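Local coordinates for conserved protein (Methanothermobacter thermautotrophicus, PDB 1I36) that is of unknown function but binds NADP and resembles 3-hydroxyacid dehydrogenases, so it is probably a nucleotide-dependent oxidoreductase, at residues I125-G129 against R130-E134. The protein carries 1 engineered substitution. Numbering follows the deposited sequence.
Sequences IIASG and RDAEE
A132 meets A127 at the end of strand 124-128 with its methyl group, and bonds through its backbone amide to G129 in the turn that follows. The methyl, pointing back at the strand, lies 4.2 Å from A127 CB in CB-to-CB contact, and A132 CB also comes within 3.6 Å of A127 O. On the polar side, A132 N donates to G129 O at 3.0 Å with an N-H...O angle of 158°. This bond closes a type I beta turn from G129 to A132, with R130 and D131 at its corner. The donor stands above the carbonyl plane, 64° out of it, rather than on a lone pair. A132 CB is 3.1 Å from G129 O, so methyl and amide of one residue sit against the same carbonyl.

The same oxygen is gripped a second time. A water donates to G129 O at 3.3 Å and accepts from E133 N at 2.9 Å, thereby bridging the turn to an amide in the first turn of helix 132-136.

G129 enters the turn with a positive phi of 126°, a conformation readily reached by glycine, which has no CB to press on S128 O. R130 CB lies 3.8 Å from G129 C.

Further out, the two methyls meet at the helix-sheet interface, A127 touching V108 and I145 of the flanking strands 106-112 and 144-147, and A132 touching V147. S128 OG is hydrogen-bonded to E151 O and A155 N, tying this strand end to the start of helix 154-182.

The contact forms the strand-to-helix turn of a beta-alpha-beta unit running from strand 124-128 through helix 132-136 to strand 144-147. One carbonyl with two donors, beside a direct methyl-to-methyl contact, is consistent with a tightly closed junction.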
# COMPACT_ATOMS: atom_id res chain seq x y z
N ILE A 125 -3.37 11.25 -20.37
CA ILE A 125 -1.97 11.57 -20.59
C ILE A 125 -1.66 12.79 -19.72
O ILE A 125 -2.38 13.79 -19.79
CB ILE A 125 -1.75 11.95 -22.06
CG1 ILE A 125 -1.98 10.75 -22.96
CG2 ILE A 125 -0.34 12.55 -22.28
CD1 ILE A 125 -2.02 11.16 -24.44
N ILE A 126 -0.63 12.73 -18.90
CA ILE A 126 -0.31 13.93 -18.13
C ILE A 126 0.89 14.58 -18.85
O ILE A 126 1.71 13.87 -19.46
CB ILE A 126 -0.03 13.66 -16.63
CG1 ILE A 126 1.13 12.69 -16.46
CG2 ILE A 126 -1.33 13.09 -15.95
CD1 ILE A 126 1.62 12.57 -14.97
N ALA A 127 0.99 15.90 -18.79
CA ALA A 127 2.05 16.62 -19.51
C ALA A 127 2.61 17.75 -18.66
O ALA A 127 1.87 18.45 -17.95
CB ALA A 127 1.47 17.18 -20.85
N SER A 128 3.93 17.93 -18.75
CA SER A 128 4.60 18.95 -17.97
C SER A 128 5.53 19.79 -18.84
O SER A 128 6.01 19.32 -19.87
CB SER A 128 5.34 18.31 -16.79
OG SER A 128 6.51 17.62 -17.21
N GLY A 129 5.77 21.03 -18.41
CA GLY A 129 6.62 21.94 -19.17
C GLY A 129 5.83 23.22 -19.40
O GLY A 129 4.59 23.22 -19.32
N ARG A 130 6.53 24.29 -19.79
CA ARG A 130 5.91 25.60 -20.03
C ARG A 130 4.90 25.58 -21.13
O ARG A 130 3.95 26.37 -21.14
CB ARG A 130 6.97 26.67 -20.40
CG ARG A 130 7.98 26.95 -19.35
CD ARG A 130 8.88 28.14 -19.79
NE ARG A 130 8.11 29.37 -19.98
CZ ARG A 130 7.83 29.88 -21.17
NH1 ARG A 130 8.26 29.27 -22.26
NH2 ARG A 130 7.16 31.02 -21.26
N ASP A 131 5.15 24.73 -22.10
CA ASP A 131 4.27 24.59 -23.24
C ASP A 131 3.26 23.46 -23.11
O ASP A 131 2.61 23.10 -24.10
CB ASP A 131 5.13 24.34 -24.47
CG ASP A 131 6.15 25.46 -24.69
OD1 ASP A 131 5.73 26.51 -25.21
OD2 ASP A 131 7.33 25.29 -24.28
N ALA A 132 3.12 22.90 -21.91
CA ALA A 132 2.18 21.78 -21.70
C ALA A 132 0.72 22.16 -22.02
O ALA A 132 -0.06 21.38 -22.62
CB ALA A 132 2.32 21.24 -20.24
N GLU A 133 0.35 23.37 -21.60
CA GLU A 133 -0.99 23.89 -21.86
C GLU A 133 -1.27 23.96 -23.35
O GLU A 133 -2.39 23.71 -23.80
CB GLU A 133 -1.14 25.30 -21.30
CG GLU A 133 -1.24 25.41 -19.81
CD GLU A 133 -1.59 26.83 -19.39
OE1 GLU A 133 -2.59 27.38 -19.93
OE2 GLU A 133 -0.85 27.41 -18.56
N GLU A 134 -0.25 24.26 -24.13
CA GLU A 134 -0.41 24.35 -25.58
C GLU A 134 -0.65 22.96 -26.19
O GLU A 134 -1.49 22.81 -27.10
CB GLU A 134 0.81 25.05 -26.19
CG GLU A 134 0.75 25.31 -27.69
CD GLU A 134 -0.37 26.24 -28.14
OE1 GLU A 134 -0.79 27.13 -27.35
OE2 GLU A 134 -0.83 26.07 -29.30
O HOH W 1 1.87 24.99 -19.80